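Local coordinates for protein giant-lens (Drosophila melanogaster, PDB 3CGU) that antagonises EGF receptor signalling in fly development by sequestering the activating ligand Spitz, without touching the receptor itself, at residues A33-I38 and I46-R51; P156-T161 and H184-H189; H91-T96 and L140-P145; T101-N106 and D133-R138. All coordinates share one frame; numbering follows the deposited sequence.

Contact 1: A33-I38 and I46-R51; sequences AVCSKI and IERQCR
Lys37 and Glu47 form the antiparallel hydrogen-bonded pair of a beta hairpin in the first two-fingered repeat of Argos. Lys37 N donates to Glu47 O at 3.0 Å, and Glu47 N answers with a bond of 2.7 Å to Lys37 O. The same Glu47 O takes a second donor, Gln49 NE2, at 2.8 Å and on the opposite face of the carbonyl plane from Lys37 N. A bend at chi2 (-52°) folds the Gln49 amide back to this position. Where strand pairing gives out, Gln49 N still reaches Cys35 O at 2.7 Å.

On the face shared with Ser36, the doubly bent Arg48 chain brings NH1 and NH2 together onto Cys50 O, at 2.9 and 2.8 Å, while NH1 also makes a weak bond to Ser36 OG. A salt bridge from NH2 to Glu23 adds a further restraint on this guanidinium. Disulfides from Cys35 to Cys58 and from Cys50 to Cys29 tie both segments to neighbouring loops.

Packing completes each face. Lys37 slants across the Gln49 amide, its CD 3.6 Å from NE2. On the other face Ile38 and Ile46 run alongside each other in the same direction, with Ile38 CG1 4.0 Å from Ile46 CG1.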
loop_
_atom_site.group_PDB
_atom_site.type_symbol
_atom_site.label_atom_id
_atom_site.label_comp_id
_atom_site.label_asym_id
_atom_site.label_seq_id
_atom_site.Cartn_x
_atom_site.Cartn_y
_atom_site.Cartn_z
ATOM N N ALA A 33 -10.666 5.874 -21.323
ATOM C CA ALA A 33 -9.257 5.737 -20.996
ATOM C C ALA A 33 -8.888 6.504 -19.730
ATOM O O ALA A 33 -9.490 7.546 -19.408
ATOM C CB ALA A 33 -8.388 6.226 -22.153
ATOM N N VAL A 34 -7.881 6.009 -19.021
ATOM C CA VAL A 34 -7.362 6.725 -17.875
ATOM C C VAL A 34 -6.561 7.947 -18.331
ATOM O O VAL A 34 -5.592 7.829 -19.102
ATOM C CB VAL A 34 -6.469 5.829 -17.011
ATOM C CG1 VAL A 34 -5.823 6.640 -15.953
ATOM C CG2 VAL A 34 -7.278 4.668 -16.404
ATOM N N CYS A 35 -6.961 9.118 -17.841
ATOM C CA CYS A 35 -6.340 10.367 -18.265
ATOM C C CYS A 35 -5.172 10.781 -17.352
ATOM O O CYS A 35 -4.222 11.438 -17.799
ATOM C CB CYS A 35 -7.410 11.463 -18.432
ATOM S SG CYS A 35 -7.642 12.645 -17.090
ATOM N N SER A 36 -5.235 10.371 -16.086
ATOM C CA SER A 36 -4.164 10.638 -15.121
ATOM C C SER A 36 -4.029 9.538 -14.055
ATOM O O SER A 36 -5.024 8.999 -13.568
ATOM C CB SER A 36 -4.390 11.992 -14.447
ATOM O OG SER A 36 -4.127 13.060 -15.357
ATOM N N LYS A 37 -2.794 9.214 -13.693
ATOM C CA LYS A 37 -2.542 8.198 -12.676
ATOM C C LYS A 37 -1.921 8.863 -11.478
ATOM O O LYS A 37 -0.890 9.522 -11.595
ATOM C CB LYS A 37 -1.580 7.124 -13.191
ATOM C CG LYS A 37 -2.200 6.161 -14.182
ATOM C CD LYS A 37 -1.134 5.379 -14.982
ATOM C CE LYS A 37 -0.528 4.223 -14.188
ATOM N NZ LYS A 37 -0.041 3.160 -15.147
ATOM N N ILE A 38 -2.545 8.683 -10.323
ATOM C CA ILE A 38 -2.039 9.265 -9.091
ATOM C C ILE A 38 -1.506 8.175 -8.182
ATOM O O ILE A 38 -2.242 7.276 -7.785
ATOM C CB ILE A 38 -3.138 10.072 -8.361
ATOM C CG1 ILE A 38 -3.668 11.173 -9.277
ATOM C CG2 ILE A 38 -2.606 10.673 -7.090
ATOM C CD1 ILE A 38 -4.717 12.057 -8.622
ATOM N N ILE A 46 1.316 12.757 -9.619
ATOM C CA ILE A 46 0.327 12.621 -10.667
ATOM C C ILE A 46 1.021 12.429 -12.003
ATOM O O ILE A 46 1.801 13.281 -12.410
ATOM C CB ILE A 46 -0.492 13.915 -10.780
ATOM C CG1 ILE A 46 -1.160 14.255 -9.443
ATOM C CG2 ILE A 46 -1.508 13.833 -11.912
ATOM C CD1 ILE A 46 -1.955 15.552 -9.465
ATOM N N GLU A 47 0.740 11.332 -12.699
ATOM C CA GLU A 47 1.268 11.146 -14.054
ATOM C C GLU A 47 0.225 11.302 -15.168
ATOM O O GLU A 47 -0.653 10.460 -15.316
ATOM C CB GLU A 47 1.958 9.793 -14.204
ATOM C CG GLU A 47 2.568 9.630 -15.583
ATOM C CD GLU A 47 3.234 8.288 -15.766
ATOM O OE1 GLU A 47 2.647 7.278 -15.313
ATOM O OE2 GLU A 47 4.345 8.244 -16.361
ATOM N N ARG A 48 0.344 12.370 -15.961
ATOM C CA ARG A 48 -0.602 12.650 -17.051
ATOM C C ARG A 48 -0.503 11.619 -18.178
ATOM O O ARG A 48 0.579 11.352 -18.706
ATOM C CB ARG A 48 -0.372 14.049 -17.624
ATOM C CG ARG A 48 -0.542 15.195 -16.633
ATOM C CD ARG A 48 -2.012 15.447 -16.294
ATOM N NE ARG A 48 -2.735 15.997 -17.433
ATOM C CZ ARG A 48 -3.492 15.280 -18.252
ATOM N NH1 ARG A 48 -3.644 13.972 -18.059
ATOM N NH2 ARG A 48 -4.102 15.872 -19.264
ATOM N N GLN A 49 -1.636 11.039 -18.551
ATOM C CA GLN A 49 -1.632 10.028 -19.600
ATOM C C GLN A 49 -2.006 10.639 -20.950
ATOM O O GLN A 49 -1.356 10.382 -21.963
ATOM C CB GLN A 49 -2.554 8.845 -19.237
ATOM C CG GLN A 49 -2.198 8.134 -17.916
ATOM C CD GLN A 49 -0.741 7.737 -17.850
ATOM O OE1 GLN A 49 -0.251 6.988 -18.690
ATOM N NE2 GLN A 49 -0.036 8.239 -16.854
ATOM N N CYS A 50 -3.031 11.482 -20.954
ATOM C CA CYS A 50 -3.551 11.995 -22.203
ATOM C C CYS A 50 -4.386 13.243 -21.948
ATOM O O CYS A 50 -4.601 13.634 -20.808
ATOM C CB CYS A 50 -4.478 10.950 -22.772
ATOM S SG CYS A 50 -5.951 11.006 -21.767
ATOM N N ARG A 51 -4.876 13.845 -23.026
ATOM C CA ARG A 51 -5.776 14.990 -22.939
ATOM C C ARG A 51 -7.199 14.559 -23.245
ATOM O O ARG A 51 -7.438 13.867 -24.225
ATOM C CB ARG A 51 -5.349 16.078 -23.922
ATOM C CG ARG A 51 -4.011 16.712 -23.589
ATOM C CD ARG A 51 -3.542 17.653 -24.705
ATOM N NE ARG A 51 -3.173 16.929 -25.931
ATOM C CZ ARG A 51 -3.953 16.799 -27.005
ATOM N NH1 ARG A 51 -3.517 16.122 -28.061
ATOM N NH2 ARG A 51 -5.162 17.353 -27.031
#

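Contact 2: P156-T161 and H184-H189; sequences PCKLFT and HRCPSH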
loop_
_atom_site.group_PDB
_atom_site.type_symbol
_atom_site.label_atom_id
_atom_site.label_comp_id
_atom_site.label_asym_id
_atom_site.label_seq_id
_atom_site.Cartn_x
_atom_site.Cartn_y
_atom_site.Cartn_z
ATOM N N PRO A 156 -6.630 -20.968 -10.549
ATOM C CA PRO A 156 -5.720 -20.623 -9.463
ATOM C C PRO A 156 -6.477 -20.342 -8.167
ATOM O O PRO A 156 -7.551 -19.749 -8.213
ATOM C CB PRO A 156 -5.026 -19.344 -9.967
ATOM C CG PRO A 156 -5.448 -19.171 -11.404
ATOM C CD PRO A 156 -6.715 -19.917 -11.579
ATOM N N CYS A 157 -5.923 -20.756 -7.030
ATOM C CA CYS A 157 -6.551 -20.500 -5.737
ATOM C C CYS A 157 -5.951 -19.278 -5.054
ATOM O O CYS A 157 -6.549 -18.704 -4.151
ATOM C CB CYS A 157 -6.437 -21.718 -4.799
ATOM S SG CYS A 157 -4.753 -22.352 -4.565
ATOM N N LYS A 158 -4.764 -18.887 -5.495
ATOM C CA LYS A 158 -4.019 -17.822 -4.849
ATOM C C LYS A 158 -3.207 -17.117 -5.924
ATOM O O LYS A 158 -2.667 -17.756 -6.816
ATOM C CB LYS A 158 -3.086 -18.424 -3.795
ATOM C CG LYS A 158 -2.839 -17.578 -2.544
ATOM C CD LYS A 158 -4.031 -17.606 -1.582
ATOM C CE LYS A 158 -3.876 -18.622 -0.436
ATOM N NZ LYS A 158 -2.904 -18.185 0.592
ATOM N N LEU A 159 -3.152 -15.792 -5.867
ATOM C CA LEU A 159 -2.223 -15.030 -6.717
ATOM C C LEU A 159 -1.354 -14.131 -5.849
ATOM O O LEU A 159 -1.859 -13.415 -4.997
ATOM C CB LEU A 159 -2.975 -14.222 -7.781
ATOM C CG LEU A 159 -2.931 -14.808 -9.206
ATOM C CD1 LEU A 159 -4.260 -14.628 -9.922
ATOM C CD2 LEU A 159 -1.764 -14.228 -10.045
ATOM N N PHE A 160 -0.039 -14.220 -6.033
ATOM C CA PHE A 160 0.909 -13.401 -5.290
ATOM C C PHE A 160 1.410 -12.308 -6.213
ATOM O O PHE A 160 1.851 -12.602 -7.315
ATOM C CB PHE A 160 2.102 -14.252 -4.848
ATOM C CG PHE A 160 1.726 -15.432 -4.015
ATOM C CD1 PHE A 160 1.704 -15.339 -2.634
ATOM C CD2 PHE A 160 1.385 -16.621 -4.606
ATOM C CE1 PHE A 160 1.351 -16.414 -1.857
ATOM C CE2 PHE A 160 1.028 -17.703 -3.840
ATOM C CZ PHE A 160 1.015 -17.599 -2.457
ATOM N N THR A 161 1.331 -11.056 -5.777
ATOM C CA THR A 161 1.874 -9.926 -6.543
ATOM C C THR A 161 3.007 -9.326 -5.740
ATOM O O THR A 161 2.783 -8.789 -4.664
ATOM C CB THR A 161 0.810 -8.835 -6.790
ATOM O OG1 THR A 161 -0.289 -9.405 -7.506
ATOM C CG2 THR A 161 1.362 -7.699 -7.616
ATOM N N HIS A 184 -7.302 -31.171 -0.216
ATOM C CA HIS A 184 -6.363 -30.270 -0.874
ATOM C C HIS A 184 -6.189 -28.962 -0.134
ATOM O O HIS A 184 -7.065 -28.543 0.615
ATOM C CB HIS A 184 -6.789 -30.016 -2.316
ATOM C CG HIS A 184 -6.636 -31.214 -3.192
ATOM N ND1 HIS A 184 -7.476 -32.304 -3.110
ATOM C CD2 HIS A 184 -5.726 -31.511 -4.149
ATOM C CE1 HIS A 184 -7.098 -33.216 -3.989
ATOM N NE2 HIS A 184 -6.037 -32.759 -4.632
ATOM N N ARG A 185 -5.042 -28.333 -0.345
ATOM C CA ARG A 185 -4.757 -27.043 0.268
ATOM C C ARG A 185 -3.940 -26.139 -0.654
ATOM O O ARG A 185 -3.177 -26.612 -1.506
ATOM C CB ARG A 185 -4.076 -27.222 1.631
ATOM C CG ARG A 185 -2.830 -28.101 1.616
ATOM C CD ARG A 185 -2.813 -29.015 2.827
ATOM N NE ARG A 185 -3.684 -28.512 3.895
ATOM C CZ ARG A 185 -3.606 -28.899 5.169
ATOM N NH1 ARG A 185 -2.683 -29.787 5.548
ATOM N NH2 ARG A 185 -4.444 -28.390 6.070
ATOM N N CYS A 186 -4.119 -24.832 -0.480
ATOM C CA CYS A 186 -3.507 -23.840 -1.352
ATOM C C CYS A 186 -2.175 -23.401 -0.748
ATOM O O CYS A 186 -2.068 -23.206 0.461
ATOM C CB CYS A 186 -4.469 -22.658 -1.527
ATOM S SG CYS A 186 -4.033 -21.482 -2.853
ATOM N N PRO A 187 -1.132 -23.300 -1.578
ATOM C CA PRO A 187 0.177 -22.834 -1.093
ATOM C C PRO A 187 0.088 -21.474 -0.377
ATOM O O PRO A 187 -0.789 -20.664 -0.693
ATOM C CB PRO A 187 1.007 -22.726 -2.376
ATOM C CG PRO A 187 0.362 -23.687 -3.312
ATOM C CD PRO A 187 -1.105 -23.660 -3.006
ATOM N N SER A 188 0.995 -21.226 0.568
ATOM C CA SER A 188 0.903 -20.039 1.425
ATOM C C SER A 188 1.885 -18.920 1.085
ATOM O O SER A 188 1.654 -17.762 1.433
ATOM C CB SER A 188 1.061 -20.431 2.891
ATOM O OG SER A 188 2.348 -20.985 3.116
ATOM N N HIS A 189 2.987 -19.257 0.425
ATOM C CA HIS A 189 3.965 -18.249 0.017
ATOM C C HIS A 189 4.430 -18.570 -1.392
ATOM O O HIS A 189 4.269 -19.691 -1.851
ATOM C CB HIS A 189 5.149 -18.217 0.981
ATOM C CG HIS A 189 5.926 -19.497 1.021
ATOM N ND1 HIS A 189 5.519 -20.595 1.755
ATOM C CD2 HIS A 189 7.085 -19.854 0.418
ATOM C CE1 HIS A 189 6.398 -21.570 1.608
ATOM N NE2 HIS A 189 7.359 -21.147 0.801
#
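Cys157 and Cys186 point at each other and close a disulfide, SG to SG 2.1 Å, with a chi3 of 92°. The two half-cystines enter it differently: Cys186 extends its sulfur away from its own backbone N (chi1 -168°), whereas the sulfur of Cys157 is tucked between its backbone N and carbonyl carbon (chi1 53°). The touching parts run in nearly the same direction, yet no hydrogen bond joins them; the covalent link and side-chain packing make the contact.

Lys158 curls round the bridge. Its CB packs 3.3 Å from Cys186 SG, and bends at chi2, chi3 and chi4 bring the chain's end to the Pro187 carbonyl, NZ 3.5 Å from Pro187 O. Phe160 meets segment 184-189 by its rim: CE1 stands 3.6 Å from Ser188 O, near the ring plane, while His189 CA approaches CE1 obliquely at 3.7 Å. Ile174 and Tyr209 pack against Phe160 from adjoining strands. Beyond this point the His189 ring stacks on His189 of the second subunit.

Gly211 lies opposite two successive residues, Cys157 and Lys158, which is a classic beta bulge. The cystine thereby fastens the loop after strand 184-185 to the bulge, a disulfide cross-link within the third two-fingered domain.

Contact 3: H91-T96 and L140-P145; sequences HFRDYT and LFACSP
Tyr95 offers one face of its ring to Leu140. The methyl CD2 of Leu140 makes a CH-pi contact 3.9 Å from the Tyr95 ring centroid, only 15° off the ring normal, while Leu140 CB and CG lie along the CD2 side of the ring. Arg93 O stands over the opposite face toward the rim, and Phe141 O lies at the ring edge. That carbonyl is a focus of the contact: Tyr95 CA approaches Phe141 O to 3.2 Å in a CA-H...O contact, and Thr96 N makes a weak hydrogen bond to Phe141 O at 2.9 Å.

Thr96 turns its methyl inward, placing CG2 3.9 Å from Phe141 CB. Its CB rests 4.0 Å from Cys143 SG. At a chi1 of -179° its hydroxyl is carried away from the backbone N to bond Cys114 O. Farther along strand 136-143, bends in the Arg93 chain lay CD 3.6 Å from Ala142 CB. The Arg93 side chain crosses that of Pro145 at about a right angle, NH2 4.2 Å from Pro145 CG, with NE over a face of Phe92.

A second shell surrounds these groups. Cys143 is disulfide-bonded to Cys116, Arg93 NH1 has a weak bond to Tyr123 OH, and the Phe141 ring meets that of Trp97. Strands 95-102 and 136-143 are the central pair of the four-stranded antiparallel sheet in the second two-fingered domain, and this packing closes their cystine-bearing end.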
loop_
_atom_site.group_PDB
_atom_site.type_symbol
_atom_site.label_atom_id
_atom_site.label_comp_id
_atom_site.label_asym_id
_atom_site.label_seq_id
_atom_site.Cartn_x
_atom_site.Cartn_y
_atom_site.Cartn_z
ATOM N N HIS A 91 -19.730 -10.466 -13.448
ATOM C CA HIS A 91 -19.472 -11.769 -14.055
ATOM C C HIS A 91 -18.079 -12.276 -13.685
ATOM O O HIS A 91 -17.255 -11.521 -13.165
ATOM C CB HIS A 91 -19.639 -11.705 -15.574
ATOM C CG HIS A 91 -21.052 -11.470 -16.013
ATOM N ND1 HIS A 91 -22.048 -12.410 -15.850
ATOM C CD2 HIS A 91 -21.633 -10.403 -16.616
ATOM C CE1 HIS A 91 -23.183 -11.932 -16.331
ATOM N NE2 HIS A 91 -22.958 -10.716 -16.803
ATOM N N PHE A 92 -17.814 -13.555 -13.949
ATOM C CA PHE A 92 -16.499 -14.093 -13.625
ATOM C C PHE A 92 -15.432 -13.671 -14.622
ATOM O O PHE A 92 -15.595 -13.813 -15.832
ATOM C CB PHE A 92 -16.523 -15.616 -13.509
ATOM C CG PHE A 92 -15.225 -16.196 -13.018
ATOM C CD1 PHE A 92 -14.735 -15.857 -11.759
ATOM C CD2 PHE A 92 -14.493 -17.078 -13.812
ATOM C CE1 PHE A 92 -13.538 -16.385 -11.299
ATOM C CE2 PHE A 92 -13.295 -17.617 -13.356
ATOM C CZ PHE A 92 -12.816 -17.269 -12.100
ATOM N N ARG A 93 -14.325 -13.161 -14.100
ATOM C CA ARG A 93 -13.212 -12.801 -14.955
ATOM C C ARG A 93 -13.700 -11.972 -16.140
ATOM O O ARG A 93 -13.340 -12.225 -17.296
ATOM C CB ARG A 93 -12.453 -14.055 -15.412
ATOM C CG ARG A 93 -11.103 -14.315 -14.686
ATOM C CD ARG A 93 -10.940 -13.558 -13.349
ATOM N NE ARG A 93 -12.095 -13.688 -12.446
ATOM C CZ ARG A 93 -12.095 -13.314 -11.156
ATOM N NH1 ARG A 93 -10.989 -12.790 -10.580
ATOM N NH2 ARG A 93 -13.203 -13.471 -10.427
ATOM N N ASP A 94 -14.553 -11.000 -15.837
ATOM C CA ASP A 94 -14.731 -9.858 -16.705
ATOM C C ASP A 94 -13.566 -8.940 -16.393
ATOM O O ASP A 94 -13.239 -8.734 -15.227
ATOM C CB ASP A 94 -16.038 -9.136 -16.385
ATOM C CG ASP A 94 -17.225 -9.743 -17.103
ATOM O OD1 ASP A 94 -17.030 -10.745 -17.835
ATOM O OD2 ASP A 94 -18.350 -9.213 -16.937
ATOM N N TYR A 95 -12.930 -8.389 -17.420
ATOM C CA TYR A 95 -11.772 -7.524 -17.204
ATOM C C TYR A 95 -12.163 -6.087 -16.905
ATOM O O TYR A 95 -12.750 -5.410 -17.740
ATOM C CB TYR A 95 -10.838 -7.589 -18.406
ATOM C CG TYR A 95 -10.582 -9.011 -18.804
ATOM C CD1 TYR A 95 -11.066 -9.513 -19.996
ATOM C CD2 TYR A 95 -9.896 -9.866 -17.957
ATOM C CE1 TYR A 95 -10.850 -10.823 -20.349
ATOM C CE2 TYR A 95 -9.676 -11.173 -18.297
ATOM C CZ TYR A 95 -10.155 -11.651 -19.491
ATOM O OH TYR A 95 -9.925 -12.958 -19.835
ATOM N N THR A 96 -11.815 -5.634 -15.706
ATOM C CA THR A 96 -12.116 -4.290 -15.283
ATOM C C THR A 96 -11.382 -3.264 -16.139
ATOM O O THR A 96 -11.932 -2.217 -16.456
ATOM C CB THR A 96 -11.740 -4.086 -13.838
ATOM O OG1 THR A 96 -12.083 -2.755 -13.455
ATOM C CG2 THR A 96 -10.258 -4.270 -13.663
ATOM N N LEU A 140 -4.237 -7.699 -18.607
ATOM C CA LEU A 140 -5.631 -7.799 -18.212
ATOM C C LEU A 140 -5.801 -7.852 -16.703
ATOM O O LEU A 140 -5.151 -8.646 -16.020
ATOM C CB LEU A 140 -6.261 -9.045 -18.831
ATOM C CG LEU A 140 -6.886 -8.964 -20.222
ATOM C CD1 LEU A 140 -6.146 -7.990 -21.109
ATOM C CD2 LEU A 140 -6.898 -10.360 -20.844
ATOM N N PHE A 141 -6.698 -7.022 -16.184
ATOM C CA PHE A 141 -6.954 -6.991 -14.753
ATOM C C PHE A 141 -8.378 -7.361 -14.442
ATOM O O PHE A 141 -9.286 -7.020 -15.180
ATOM C CB PHE A 141 -6.655 -5.610 -14.208
ATOM C CG PHE A 141 -5.209 -5.248 -14.282
ATOM C CD1 PHE A 141 -4.645 -4.841 -15.482
ATOM C CD2 PHE A 141 -4.405 -5.326 -13.159
ATOM C CE1 PHE A 141 -3.301 -4.496 -15.565
ATOM C CE2 PHE A 141 -3.059 -4.992 -13.242
ATOM C CZ PHE A 141 -2.512 -4.565 -14.464
ATOM N N ALA A 142 -8.580 -8.054 -13.334
ATOM C CA ALA A 142 -9.900 -8.543 -12.995
ATOM C C ALA A 142 -10.206 -8.135 -11.573
ATOM O O ALA A 142 -9.331 -7.631 -10.883
ATOM C CB ALA A 142 -9.949 -10.068 -13.144
ATOM N N CYS A 143 -11.440 -8.359 -11.131
ATOM C CA CYS A 143 -11.826 -8.035 -9.758
ATOM C C CYS A 143 -11.817 -9.284 -8.892
ATOM O O CYS A 143 -12.369 -10.317 -9.270
ATOM C CB CYS A 143 -13.219 -7.400 -9.710
ATOM S SG CYS A 143 -13.470 -6.018 -10.852
ATOM N N SER A 144 -11.184 -9.180 -7.726
ATOM C CA SER A 144 -11.160 -10.275 -6.771
ATOM C C SER A 144 -12.582 -10.664 -6.379
ATOM O O SER A 144 -13.460 -9.800 -6.280
ATOM C CB SER A 144 -10.347 -9.883 -5.534
ATOM O OG SER A 144 -10.955 -8.816 -4.824
ATOM N N PRO A 145 -12.809 -11.973 -6.150
ATOM C CA PRO A 145 -14.130 -12.523 -5.834
ATOM C C PRO A 145 -14.641 -11.979 -4.515
ATOM O O PRO A 145 -13.887 -11.908 -3.551
ATOM C CB PRO A 145 -13.865 -14.033 -5.696
ATOM C CG PRO A 145 -12.555 -14.279 -6.358
ATOM C CD PRO A 145 -11.765 -13.014 -6.165
#

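Contact 4: T101-N106 and D133-R138; sequences TAAELN and DSPGYR
Thr101 sets OG1 opposite its N (chi1 163°), which leaves the methyl wedged against the main chain and lays CG2 3.3 Å from Tyr137 O. Gly136 contributes the other telling conformation: phi 154° and psi -170° belong to a region open chiefly to glycine, since a side chain here would crowd Thr101 O and the preceding carbonyl. Its CA lies 3.5 Å from Thr101 O in a CA-H...O contact. Both lie in the antiparallel pairing of strands 95-102 and 136-143 in the second two-fingered domain.

Thr101 and Tyr137 are the hydrogen-bonded pair. Thr101 N donates to Tyr137 O at 3.1 Å, whereas the return bond from Tyr137 N to Thr101 O is weak at 3.4 Å. Ala102 and Gly136 follow as a non-hydrogen-bonded pair. The Tyr137 side chain leaves on the face it shares with Thr101, but its ring swings off to a cation-pi interaction with Arg127 of strand 122-129.

Each of the two strands also belongs to a hairpin, 95-102 with 108-112 and 122-129 with 136-143, consistent with two fingers joined along their inner edges. The seam ends at the surface, past strand 95-102, where the chain leads on to Asn106, a predicted glycosylation site. There Ala103 N bonds Pro135 O at 3.0 Å, and Ala103 CB packs 4.1 Å from Pro135 CB.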
loop_
_atom_site.group_PDB
_atom_site.type_symbol
_atom_site.label_atom_id
_atom_site.label_comp_id
_atom_site.label_asym_id
_atom_site.label_seq_id
_atom_site.Cartn_x
_atom_site.Cartn_y
_atom_site.Cartn_z
ATOM N N THR A 101 0.325 -1.860 -24.488
ATOM C CA THR A 101 1.604 -1.248 -24.772
ATOM C C THR A 101 2.034 -1.597 -26.190
ATOM O O THR A 101 2.226 -2.767 -26.507
ATOM C CB THR A 101 2.673 -1.727 -23.786
ATOM O OG1 THR A 101 3.970 -1.431 -24.324
ATOM C CG2 THR A 101 2.557 -3.245 -23.559
ATOM N N ALA A 102 2.179 -0.586 -27.043
ATOM C CA ALA A 102 2.558 -0.827 -28.434
ATOM C C ALA A 102 4.063 -0.702 -28.671
ATOM O O ALA A 102 4.744 0.114 -28.044
ATOM C CB ALA A 102 1.780 0.093 -29.376
ATOM N N ALA A 103 4.572 -1.527 -29.584
ATOM C CA ALA A 103 5.987 -1.505 -29.955
ATOM C C ALA A 103 6.491 -0.122 -30.389
ATOM O O ALA A 103 7.367 0.464 -29.745
ATOM C CB ALA A 103 6.244 -2.517 -31.061
ATOM N N GLU A 104 5.937 0.386 -31.489
ATOM C CA GLU A 104 6.403 1.634 -32.099
ATOM C C GLU A 104 5.911 2.912 -31.411
ATOM O O GLU A 104 6.293 4.024 -31.794
ATOM C CB GLU A 104 6.008 1.676 -33.575
ATOM C CG GLU A 104 6.616 0.576 -34.419
ATOM C CD GLU A 104 6.734 0.983 -35.876
ATOM O OE1 GLU A 104 6.172 0.270 -36.742
ATOM O OE2 GLU A 104 7.378 2.028 -36.154
ATOM N N LEU A 105 5.057 2.758 -30.406
ATOM C CA LEU A 105 4.542 3.916 -29.695
ATOM C C LEU A 105 5.290 4.210 -28.397
ATOM O O LEU A 105 5.571 3.318 -27.595
ATOM C CB LEU A 105 3.041 3.781 -29.438
ATOM C CG LEU A 105 2.180 4.276 -30.599
ATOM C CD1 LEU A 105 2.273 3.314 -31.773
ATOM C CD2 LEU A 105 0.732 4.473 -30.167
ATOM N N ASN A 106 5.610 5.484 -28.203
ATOM C CA ASN A 106 6.210 5.951 -26.968
ATOM C C ASN A 106 5.186 6.025 -25.838
ATOM O O ASN A 106 5.494 6.511 -24.746
ATOM C CB ASN A 106 6.849 7.324 -27.203
ATOM C CG ASN A 106 6.020 8.202 -28.140
ATOM O OD1 ASN A 106 4.786 8.249 -28.042
ATOM N ND2 ASN A 106 6.695 8.902 -29.053
ATOM N N ASP A 133 -2.623 -6.183 -36.248
ATOM C CA ASP A 133 -1.878 -5.083 -36.833
ATOM C C ASP A 133 -0.742 -4.620 -35.928
ATOM O O ASP A 133 0.279 -4.106 -36.403
ATOM C CB ASP A 133 -2.830 -3.919 -37.135
ATOM C CG ASP A 133 -2.305 -3.002 -38.225
ATOM O OD1 ASP A 133 -1.246 -2.371 -38.015
ATOM O OD2 ASP A 133 -2.959 -2.905 -39.288
ATOM N N SER A 134 -0.915 -4.819 -34.622
ATOM C CA SER A 134 0.032 -4.268 -33.664
ATOM C C SER A 134 0.901 -5.323 -32.977
ATOM O O SER A 134 0.388 -6.286 -32.404
ATOM C CB SER A 134 -0.712 -3.441 -32.611
ATOM O OG SER A 134 -1.482 -2.416 -33.220
ATOM N N PRO A 135 2.230 -5.147 -33.044
ATOM C CA PRO A 135 3.116 -5.913 -32.182
ATOM C C PRO A 135 3.139 -5.280 -30.792
ATOM O O PRO A 135 3.313 -4.064 -30.663
ATOM C CB PRO A 135 4.488 -5.775 -32.862
ATOM C CG PRO A 135 4.257 -4.980 -34.136
ATOM C CD PRO A 135 2.974 -4.248 -33.939
ATOM N N GLY A 136 2.943 -6.091 -29.759
ATOM C CA GLY A 136 2.911 -5.578 -28.406
ATOM C C GLY A 136 2.088 -6.507 -27.559
ATOM O O GLY A 136 1.719 -7.580 -28.016
ATOM N N TYR A 137 1.790 -6.086 -26.333
ATOM C CA TYR A 137 1.054 -6.920 -25.393
ATOM C C TYR A 137 -0.071 -6.168 -24.715
ATOM O O TYR A 137 -0.078 -4.928 -24.654
ATOM C CB TYR A 137 1.989 -7.485 -24.325
ATOM C CG TYR A 137 2.998 -8.448 -24.877
ATOM C CD1 TYR A 137 4.255 -8.015 -25.257
ATOM C CD2 TYR A 137 2.685 -9.784 -25.047
ATOM C CE1 TYR A 137 5.182 -8.891 -25.776
ATOM C CE2 TYR A 137 3.606 -10.671 -25.570
ATOM C CZ TYR A 137 4.850 -10.219 -25.932
ATOM O OH TYR A 137 5.773 -11.091 -26.455
ATOM N N ARG A 138 -1.011 -6.939 -24.185
ATOM C CA ARG A 138 -2.169 -6.396 -23.516
ATOM C C ARG A 138 -2.337 -7.037 -22.129
ATOM O O ARG A 138 -2.513 -8.258 -22.011
ATOM C CB ARG A 138 -3.402 -6.610 -24.385
ATOM C CG ARG A 138 -4.690 -6.151 -23.743
ATOM C CD ARG A 138 -5.666 -5.662 -24.784
ATOM N NE ARG A 138 -5.808 -6.618 -25.883
ATOM C CZ ARG A 138 -6.467 -6.352 -27.006
ATOM N NH1 ARG A 138 -7.037 -5.159 -27.163
ATOM N NH2 ARG A 138 -6.563 -7.273 -27.970
#

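The four contacts sample the three two-fingered repeats that together encircle Spitz: contact 1 lies in the first, contacts 3 and 4 in the second, and contact 2 in the third. Contacts 3 and 4 use the same two strands, 95-102 and 136-143, with their centres 23 Å apart, and contact 4 is nested within the loop that contact 3 closes. Contact 2 follows in the chain, centred 18 Å from contact 3 without touching it. Contacts 1 and 2 are farthest apart, 33 Å between centres, on opposite sides of the chain's centre. A backbone hydrogen bond between Val34 and Gln110 links contact 1 to the outer strand of the second repeat's sheet.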